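Local atomic coordinates of phosphonopyruvate hydrolase (Variovorax sp., PDB entry 2HJP), a protein that hydrolyses the phosphorus-carbon bond of phosphonopyruvate to give pyruvate and phosphate, using a divalent metal ion such as magnesium, cobalt or manganese. Residues Lys3-Leu7 with Gly103-Ile107; Val96-Glu100 with Ala144-Phe150; Glu110-Phe114 with Gln126-Arg130; Glu157-Ala161 with Ile185-Gln189. All coordinates share one frame; numbering follows the deposited sequence.

From the N terminus, contact 1 closes a long loop holding the first three barrel strands, bringing helix 3-13 against the start of strand 106-110. Contact 2 opens on helix 89-102 before contact 1 has closed, so the two cross; it joins that helix to the turn leading into strand 151-156. They also touch, through Asn4 and Asp147. Contact 3 is nested inside the loop of contact 2 and pinches together the excursion after strand 106-110. Contact 4 follows in series, pairing the loops after strands 151-156 and 182-185. It meets contact 3 where Asp111 faces Glu157, at the end of the barrel that holds the substrate.

Contact 1. Residues Lys3-Leu7 with Gly103-Ile107; sequences KNQAL and GASAI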
# COMPACT_ATOMS: atom_id res chain seq x y z
N LYS A 3 5.53 23.08 10.52
CA LYS A 3 6.76 22.31 10.83
C LYS A 3 7.93 22.76 9.97
O LYS A 3 9.05 22.83 10.43
CB LYS A 3 6.52 20.81 10.63
CG LYS A 3 5.42 20.23 11.51
CD LYS A 3 4.97 18.87 10.99
CE LYS A 3 4.32 18.05 12.14
NZ LYS A 3 3.81 16.72 11.63
N ASN A 4 7.68 23.06 8.70
CA ASN A 4 8.84 23.45 7.82
C ASN A 4 9.48 24.73 8.31
O ASN A 4 10.68 24.87 8.29
CB ASN A 4 8.40 23.65 6.37
CG ASN A 4 7.88 22.36 5.73
OD1 ASN A 4 8.03 21.28 6.28
ND2 ASN A 4 7.26 22.49 4.53
N GLN A 5 8.64 25.65 8.76
CA GLN A 5 9.14 26.92 9.29
C GLN A 5 9.94 26.65 10.55
O GLN A 5 11.02 27.21 10.75
CB GLN A 5 7.98 27.85 9.64
CG GLN A 5 7.20 28.33 8.47
CD GLN A 5 6.10 29.23 8.91
OE1 GLN A 5 5.31 28.90 9.82
NE2 GLN A 5 6.03 30.41 8.27
N ALA A 6 9.38 25.83 11.44
CA ALA A 6 10.09 25.45 12.66
C ALA A 6 11.51 24.90 12.37
O ALA A 6 12.43 25.23 13.05
CB ALA A 6 9.27 24.37 13.45
N LEU A 7 11.67 24.03 11.38
CA LEU A 7 12.98 23.47 11.10
C LEU A 7 13.89 24.55 10.52
O LEU A 7 15.07 24.67 10.91
CB LEU A 7 12.87 22.28 10.13
CG LEU A 7 14.18 21.67 9.65
CD1 LEU A 7 14.98 21.16 10.84
CD2 LEU A 7 13.88 20.57 8.59
N GLY A 103 4.29 15.07 4.41
CA GLY A 103 4.44 15.87 5.61
C GLY A 103 5.88 15.92 6.13
O GLY A 103 6.08 16.42 7.23
N ALA A 104 6.83 15.34 5.41
CA ALA A 104 8.26 15.48 5.82
C ALA A 104 8.71 16.96 5.68
O ALA A 104 8.25 17.69 4.76
CB ALA A 104 9.14 14.60 4.94
N SER A 105 9.57 17.41 6.58
CA SER A 105 10.02 18.81 6.52
C SER A 105 11.41 18.91 5.81
O SER A 105 11.85 20.02 5.42
CB SER A 105 10.08 19.42 7.92
OG SER A 105 8.77 19.75 8.41
N ALA A 106 12.04 17.75 5.57
CA ALA A 106 13.35 17.66 4.90
C ALA A 106 13.54 16.27 4.36
O ALA A 106 12.86 15.32 4.81
CB ALA A 106 14.46 17.92 5.93
N ILE A 107 14.48 16.17 3.41
CA ILE A 107 14.90 14.89 2.88
C ILE A 107 16.42 15.00 2.91
O ILE A 107 16.98 16.08 2.90
CB ILE A 107 14.41 14.60 1.45
CG1 ILE A 107 14.66 15.77 0.46
CG2 ILE A 107 12.92 14.32 1.54
CD1 ILE A 107 16.09 15.92 -0.00
O HOH W 1 6.14 19.24 3.93
O HOH W 2 5.71 19.57 6.66
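Asn4, in the first turn of helix 3-13, reaches across to Ser105, on the approach to strand 106-110. Its CB leaves the helix alongside the other segment rather than straight at it, but CG lies anti to the carbonyl carbon (chi1 -65°) and the amide is thereby swung inward. CG comes to 3.8 Å from Ser105 OG. Beyond it, OD1 accepts the hydroxyl proton of Ser105 OG at 2.7 Å, in the carbonyl plane, with a C=O...O angle of 152°. A water lies 2.9 Å from the same OD1 and near Gly103 O. The other branch, ND2, donates to Asp147 OD2 and makes a weak bond to a second water, which sits 2.7 Å from Ala104 O. An asparagine thus serves an acceptor's and a donor's role at once; with a leucine here, the Ser105 hydroxyl would probably lose its acceptor and Asp147 its amide partner.

Aliphatic carbons flank this polar centre. Lys3 CB lies 3.3 Å from Ser105 OG, while the rest of its chain extends away to bring NZ to Val74 O. Leu7, one turn on, lays CD2 3.8 Å from Ala106 CB, a methyl small enough to admit it. Gly103 turns the chain with a positive phi of 106° at a Schellman motif, a conformation in which a CB would strike the preceding carbonyl oxygen. Because Ser105 and Ala106 lead into strand 106-110, helix 3-13 packs at the N-terminal ends of the strands of a TIM barrel, the end remote from the substrate pocket of this superfamily.

Contact 2. Residues Val96-Glu100 with Ala144-Phe150; sequences VPQYE and ARADRDF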
# COMPACT_ATOMS: atom_id res chain seq x y z
N VAL A 96 10.40 13.81 -4.65
CA VAL A 96 10.40 14.87 -3.62
C VAL A 96 9.03 15.46 -3.24
O VAL A 96 8.67 15.52 -2.06
CB VAL A 96 11.50 15.96 -4.00
CG1 VAL A 96 11.31 17.24 -3.16
CG2 VAL A 96 12.92 15.31 -3.70
N PRO A 97 8.21 15.78 -4.23
CA PRO A 97 6.89 16.34 -3.93
C PRO A 97 6.05 15.28 -3.15
O PRO A 97 5.20 15.65 -2.37
CB PRO A 97 6.30 16.65 -5.34
CG PRO A 97 7.52 16.80 -6.22
CD PRO A 97 8.51 15.78 -5.67
N GLN A 98 6.29 13.99 -3.36
CA GLN A 98 5.55 12.99 -2.58
C GLN A 98 5.93 12.98 -1.11
O GLN A 98 5.06 12.92 -0.25
CB GLN A 98 5.72 11.59 -3.14
CG GLN A 98 5.02 11.45 -4.46
CD GLN A 98 5.33 10.11 -5.08
OE1 GLN A 98 6.22 9.98 -5.96
NE2 GLN A 98 4.63 9.11 -4.63
N TYR A 99 7.22 13.11 -0.83
CA TYR A 99 7.71 13.18 0.57
C TYR A 99 7.21 14.49 1.23
O TYR A 99 6.71 14.48 2.35
CB TYR A 99 9.22 13.08 0.60
CG TYR A 99 9.64 11.65 0.65
CD1 TYR A 99 9.73 10.98 1.88
CD2 TYR A 99 9.86 10.92 -0.54
CE1 TYR A 99 10.01 9.57 1.92
CE2 TYR A 99 10.15 9.51 -0.50
CZ TYR A 99 10.24 8.85 0.73
OH TYR A 99 10.68 7.52 0.74
N GLU A 100 7.27 15.60 0.48
CA GLU A 100 6.73 16.88 0.99
C GLU A 100 5.24 16.75 1.29
O GLU A 100 4.77 17.07 2.40
CB GLU A 100 6.95 18.01 -0.03
CG GLU A 100 6.54 19.38 0.54
CD GLU A 100 6.92 20.53 -0.40
OE1 GLU A 100 7.28 20.25 -1.56
OE2 GLU A 100 6.85 21.70 -0.00
N ALA A 144 11.74 20.86 -7.41
CA ALA A 144 10.49 20.13 -7.18
C ALA A 144 9.69 20.49 -5.91
O ALA A 144 8.48 20.30 -5.88
CB ALA A 144 10.77 18.60 -7.21
N ARG A 145 10.35 21.00 -4.88
CA ARG A 145 9.66 21.33 -3.65
C ARG A 145 8.69 22.50 -3.85
O ARG A 145 8.99 23.39 -4.64
CB ARG A 145 10.65 21.67 -2.51
CG ARG A 145 11.19 23.04 -2.47
CD ARG A 145 12.24 23.39 -1.33
NE ARG A 145 13.24 24.32 -1.91
CZ ARG A 145 14.45 24.56 -1.40
NH1 ARG A 145 14.88 23.97 -0.27
NH2 ARG A 145 15.28 25.35 -2.08
N ALA A 146 7.55 22.47 -3.17
CA ALA A 146 6.55 23.54 -3.27
C ALA A 146 6.82 24.61 -2.25
O ALA A 146 6.85 25.80 -2.57
CB ALA A 146 5.11 23.01 -3.07
N ASP A 147 6.98 24.22 -0.99
CA ASP A 147 7.19 25.19 0.06
C ASP A 147 8.71 25.50 0.14
O ASP A 147 9.47 24.60 0.39
CB ASP A 147 6.65 24.58 1.38
CG ASP A 147 6.97 25.41 2.61
OD1 ASP A 147 7.62 26.46 2.48
OD2 ASP A 147 6.57 25.01 3.72
N ARG A 148 9.17 26.75 -0.07
CA ARG A 148 10.60 27.01 0.00
C ARG A 148 11.24 26.66 1.35
O ARG A 148 12.46 26.47 1.41
CB ARG A 148 10.94 28.50 -0.38
N ASP A 149 10.43 26.57 2.43
CA ASP A 149 10.98 26.24 3.74
C ASP A 149 11.39 24.78 3.88
O ASP A 149 12.14 24.46 4.76
CB ASP A 149 9.99 26.54 4.86
CG ASP A 149 9.71 28.04 5.00
OD1 ASP A 149 10.61 28.82 4.70
OD2 ASP A 149 8.58 28.40 5.42
N PHE A 150 10.85 23.90 3.04
CA PHE A 150 11.18 22.46 3.06
C PHE A 150 12.69 22.41 2.80
O PHE A 150 13.17 23.07 1.91
CB PHE A 150 10.47 21.78 1.90
CG PHE A 150 10.81 20.32 1.72
CD1 PHE A 150 10.06 19.32 2.40
CD2 PHE A 150 11.77 19.92 0.79
CE1 PHE A 150 10.28 17.94 2.13
CE2 PHE A 150 11.99 18.56 0.52
CZ PHE A 150 11.23 17.57 1.20
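Glu100, on helix 89-102 of the TIM barrel, extends its carboxylate into the turn that links helix 131-144 to the next strand, 151-156. The chain is fully stretched, with CG anti to the backbone N (chi1 -174°), and this length lets both oxygens reach consecutive backbone N-H groups. OE1 accepts from Ala146 N at 2.8 Å and OE2 from Asp147 N at 2.7 Å. Each bond uses the syn lone pair and is nearly straight, at 172° and 166°, so the two together hold the carboxylate against rotation. Both N-H groups belong to the loop just after helix 131-144, and a glutamate, with two acceptor oxygens on a long chain, can serve both. These bonds would probably help to stabilise its negative charge.

Several other polar atoms of the turn are paired as well. Asp147 OD1 takes the N-H of Asp149, from above the carboxylate plane, in an Asx turn; OD2 is occupied by Asn4. Asp147 O receives Phe150 N, which closes a type I beta turn. Arg145 NH1 donates to Phe150 O at 2.9 Å and also forms a salt bridge with Asp181, so this one arginine ties the turn to a distant acid.

Apolar groups fill the rest of the interface. Pro97 CG sits 3.8 Å from Ala144 CB, the small methyl leaving room for the proline ring. Phe150 is wedged between the helix and the barrel wall: its CE2 approaches Val96 CG1 at 4.0 Å, and its CE1 rests 3.9 Å from Glu100 CA.

Contact 3. Residues Glu110-Phe114 with Gln126-Arg130; sequences EDKTF and QELVR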
# COMPACT_ATOMS: atom_id res chain seq x y z
N GLU A 110 21.97 11.02 -0.51
CA GLU A 110 23.44 10.82 -0.56
C GLU A 110 23.98 10.64 -1.97
O GLU A 110 23.24 10.26 -2.90
CB GLU A 110 23.81 9.58 0.28
CG GLU A 110 23.15 8.30 -0.30
CD GLU A 110 22.73 7.31 0.81
OE1 GLU A 110 22.82 6.10 0.56
OE2 GLU A 110 22.34 7.75 1.92
N ASP A 111 25.27 10.88 -2.13
CA ASP A 111 25.85 10.80 -3.48
C ASP A 111 26.46 9.44 -3.88
O ASP A 111 27.33 9.36 -4.76
CB ASP A 111 26.87 11.93 -3.69
CG ASP A 111 27.96 11.96 -2.62
OD1 ASP A 111 28.00 11.06 -1.76
OD2 ASP A 111 28.79 12.90 -2.64
N LYS A 112 26.00 8.37 -3.24
CA LYS A 112 26.49 7.04 -3.60
C LYS A 112 25.86 6.73 -4.99
O LYS A 112 24.79 7.26 -5.34
CB LYS A 112 26.00 6.00 -2.59
CG LYS A 112 26.49 6.26 -1.19
CD LYS A 112 26.65 5.00 -0.28
CE LYS A 112 25.40 4.21 -0.08
NZ LYS A 112 25.70 2.96 0.71
N THR A 113 26.51 5.88 -5.76
CA THR A 113 25.96 5.51 -7.06
C THR A 113 24.89 4.52 -6.68
O THR A 113 24.91 3.97 -5.56
CB THR A 113 26.97 4.76 -7.93
OG1 THR A 113 27.30 3.53 -7.29
CG2 THR A 113 28.23 5.58 -8.09
N PHE A 114 23.97 4.27 -7.59
CA PHE A 114 22.91 3.32 -7.30
C PHE A 114 22.44 2.78 -8.61
O PHE A 114 22.19 3.53 -9.51
CB PHE A 114 21.74 4.00 -6.62
CG PHE A 114 20.49 3.20 -6.71
CD1 PHE A 114 20.34 2.07 -5.90
CD2 PHE A 114 19.54 3.47 -7.72
CE1 PHE A 114 19.29 1.19 -6.10
CE2 PHE A 114 18.48 2.61 -7.95
CZ PHE A 114 18.34 1.45 -7.15
N GLN A 126 34.64 5.29 -8.33
CA GLN A 126 33.45 4.70 -9.00
C GLN A 126 32.31 4.49 -7.98
O GLN A 126 31.16 4.22 -8.35
CB GLN A 126 33.84 3.34 -9.62
CG GLN A 126 34.72 3.41 -10.86
CD GLN A 126 35.40 2.08 -11.17
OE1 GLN A 126 36.32 2.01 -12.02
NE2 GLN A 126 34.97 1.00 -10.48
N GLU A 127 32.65 4.62 -6.69
CA GLU A 127 31.70 4.43 -5.59
C GLU A 127 30.64 5.52 -5.46
O GLU A 127 29.53 5.25 -4.99
CB GLU A 127 32.47 4.32 -4.28
CG GLU A 127 33.63 3.32 -4.36
CD GLU A 127 33.70 2.39 -3.15
OE1 GLU A 127 34.47 2.68 -2.18
OE2 GLU A 127 32.99 1.37 -3.18
N LEU A 128 30.99 6.75 -5.84
CA LEU A 128 30.07 7.87 -5.79
C LEU A 128 29.68 8.34 -7.21
O LEU A 128 30.39 8.08 -8.18
CB LEU A 128 30.72 9.06 -5.03
CG LEU A 128 31.32 8.86 -3.64
CD1 LEU A 128 31.35 10.18 -2.85
CD2 LEU A 128 30.51 7.90 -2.90
N VAL A 129 28.55 9.04 -7.34
CA VAL A 129 28.18 9.53 -8.67
C VAL A 129 29.06 10.76 -8.97
O VAL A 129 29.71 11.27 -8.08
CB VAL A 129 26.67 9.92 -8.75
CG1 VAL A 129 25.82 8.71 -8.51
CG2 VAL A 129 26.33 11.02 -7.72
N ARG A 130 29.07 11.20 -10.22
CA ARG A 130 29.84 12.36 -10.63
C ARG A 130 29.26 13.57 -9.93
O ARG A 130 28.04 13.66 -9.75
CB ARG A 130 29.78 12.56 -12.17
CG ARG A 130 30.62 11.54 -13.03
CD ARG A 130 29.81 11.14 -14.26
NE ARG A 130 29.29 12.37 -14.73
CZ ARG A 130 28.05 12.64 -15.04
NH1 ARG A 130 27.09 11.74 -15.01
NH2 ARG A 130 27.82 13.89 -15.32
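Lys112 and Leu128 face each other across a single beta bridge, their CA atoms 4.3 Å apart. The backbone bonds lie one residue to each side of that pair: Val129 N donates to Asp111 O at 2.9 Å, and Thr113 N to Glu127 O at 3.2 Å. The first approaches nearly end-on to its carbonyl; the second donor is tilted 30° from the carbonyl plane.

Methyl groups pack against backbone atoms around the bridge. Thr113 sets OG1 between its backbone N and carbonyl carbon (chi1 64°), which sends CG2 inward, tight against segment 126-130 at 3.2 Å from Leu128 C. A branched residue here puts a methyl directly against the peptide, at a close spacing. Val129 answers with CG1, 3.5 Å from Thr113 CA, while its CG2 lies 3.5 Å from Asp111 O.

The buried charged side chain of the contact is Asp111. Leu128 CD1 sits beside its carboxylate, 3.6 Å from Asp111 OD1, and probably helps to screen it from water. The buried oxygens are nevertheless satisfied: OD2 by Tyr175 OH and OD1 by the N-H of Glu157.

The two segments are the legs of a long excursion between strand 106-110 and helix 131-144, at the substrate end of the barrel; in superfamily relatives the corresponding loop gates the active site. Lys112 comes within about 7 Å of the bound phosphonopyruvate, measured from its side chain. Phe134 of helix 131-144 packs on Asp111 and Val129, and Arg171 of helix 165-177 binds Val129 O.

Contact 4. Residues Glu157-Ala161 with Ile185-Gln189; sequences EALIA and IHSRQ. With PPR (phosphonopyruvate), chain G.
Residues 158-160 make a helical turn, closed by Ala161 N donating to Glu157 O, and the chain 185-187 runs extended beside it, before turning at Arg188, with the CA atoms of Ile160 and Ser187 5.6 Å apart. Leu159 lies obliquely against Ile185, CD1 to CD1 at 3.8 Å, a contact of branched aliphatic side chains. Ile160 comes in beside the residues that follow: its CG1 packs 3.6 Å from His186 O, and its chain crosses the aliphatic part of Arg188 obliquely, although the modelled spacing there is too short to trust. With a glycine in its place, a gap would probably open beside the His186 carbonyl and this part of the loop would lose its apolar cover. A water joins the backbones, accepting from Ile160 N and donating to His186 O at 2.8 Å.

Both loops follow neighbouring strands, 151-156 and 182-185, of the TIM barrel, at whose C-terminal end the substrate binds. His186 NE2 meets phosphonopyruvate O3P in the ring plane, at 2.8 Å and a donor angle of 164°. Arg188, bent at chi2 (-79°), reaches two oxygens of the phosphonate: NH1 donates to O3P at 2.8 Å and NH2 to O1P at 3.2 Å. A positive guanidinium with paired N-H groups suits such an oxyanion, and Arg155 binds it too. Glu157 runs alongside His186, its carboxylate 62° from the imidazole plane; OE2 is taken by Arg155 in a salt bridge, which probably helps to position that substrate-binding arginine. His186 NE2 itself lies over the rim of one face of the Arg188 guanidinium.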
# COMPACT_ATOMS: atom_id res chain seq x y z
N GLU A 157 29.33 11.16 0.93
CA GLU A 157 29.90 9.86 1.27
C GLU A 157 31.41 9.74 0.98
O GLU A 157 32.02 8.68 1.24
CB GLU A 157 29.21 8.78 0.44
CG GLU A 157 27.81 8.45 0.82
CD GLU A 157 27.77 7.69 2.11
OE1 GLU A 157 28.33 6.58 2.18
OE2 GLU A 157 27.18 8.22 3.03
N ALA A 158 32.00 10.78 0.42
CA ALA A 158 33.41 10.74 0.05
C ALA A 158 34.40 10.29 1.18
O ALA A 158 35.40 9.62 0.88
CB ALA A 158 33.82 12.09 -0.53
N LEU A 159 34.17 10.67 2.44
CA LEU A 159 35.08 10.21 3.51
C LEU A 159 34.97 8.67 3.62
O LEU A 159 35.95 7.93 3.57
CB LEU A 159 34.76 10.87 4.87
CG LEU A 159 35.05 12.39 4.91
CD1 LEU A 159 34.90 13.01 6.29
CD2 LEU A 159 36.45 12.56 4.48
N ILE A 160 33.74 8.21 3.69
CA ILE A 160 33.44 6.80 3.78
C ILE A 160 33.98 6.02 2.56
O ILE A 160 34.53 4.93 2.72
CB ILE A 160 31.92 6.61 3.91
CG1 ILE A 160 31.48 7.31 5.20
CG2 ILE A 160 31.56 5.13 3.79
CD1 ILE A 160 31.91 6.68 6.48
N ALA A 161 33.86 6.60 1.37
CA ALA A 161 34.31 5.97 0.13
C ALA A 161 35.82 6.02 -0.00
O ALA A 161 36.40 5.55 -0.99
CB ALA A 161 33.70 6.68 -1.02
N ILE A 185 27.84 15.32 6.47
CA ILE A 185 29.14 14.71 6.18
C ILE A 185 29.17 13.47 7.06
O ILE A 185 29.03 13.52 8.27
CB ILE A 185 30.33 15.70 6.46
CG1 ILE A 185 31.67 15.01 6.18
CG2 ILE A 185 30.28 16.25 7.94
CD1 ILE A 185 31.98 14.79 4.70
N HIS A 186 29.34 12.33 6.41
CA HIS A 186 29.32 11.09 7.17
C HIS A 186 30.68 10.41 7.37
O HIS A 186 31.64 10.59 6.60
CB HIS A 186 28.31 10.15 6.51
CG HIS A 186 27.61 9.22 7.49
ND1 HIS A 186 27.69 9.37 8.86
CD2 HIS A 186 26.87 8.11 7.27
CE1 HIS A 186 27.03 8.38 9.45
NE2 HIS A 186 26.53 7.60 8.51
N SER A 187 30.75 9.62 8.43
CA SER A 187 31.97 8.88 8.77
C SER A 187 31.62 7.61 9.58
O SER A 187 30.70 7.64 10.40
CB SER A 187 32.93 9.75 9.62
OG SER A 187 34.07 9.00 10.02
N ARG A 188 32.33 6.52 9.31
CA ARG A 188 32.13 5.25 10.00
C ARG A 188 33.28 4.96 10.95
O ARG A 188 33.36 3.85 11.51
CB ARG A 188 32.11 4.07 9.03
CG ARG A 188 31.08 4.11 7.98
CD ARG A 188 29.73 3.72 8.47
NE ARG A 188 28.82 3.85 7.34
CZ ARG A 188 27.51 4.00 7.46
NH1 ARG A 188 26.94 4.01 8.67
NH2 ARG A 188 26.79 4.15 6.36
N GLN A 189 34.22 5.92 11.08
CA GLN A 189 35.39 5.77 11.99
C GLN A 189 34.88 5.66 13.40
O GLN A 189 33.84 6.23 13.71
CB GLN A 189 36.28 7.00 11.94
CG GLN A 189 37.66 6.77 11.38
CD GLN A 189 37.63 6.24 9.97
OE1 GLN A 189 38.66 6.21 9.28
NE2 GLN A 189 36.45 5.82 9.52
C1 PPR G . 20.01 5.76 8.20
O1 PPR G . 19.74 5.91 9.47
O2' PPR G . 19.36 5.11 7.44
C2 PPR G . 21.24 6.49 7.75
C3 PPR G . 22.38 6.76 8.45
O2 PPR G . 21.15 6.90 6.48
P PPR G . 23.49 5.28 8.32
O1P PPR G . 23.82 5.19 6.80
O2P PPR G . 22.67 4.07 8.86
O3P PPR G . 24.68 5.64 9.08
O HOH W 3 31.70 10.75 3.85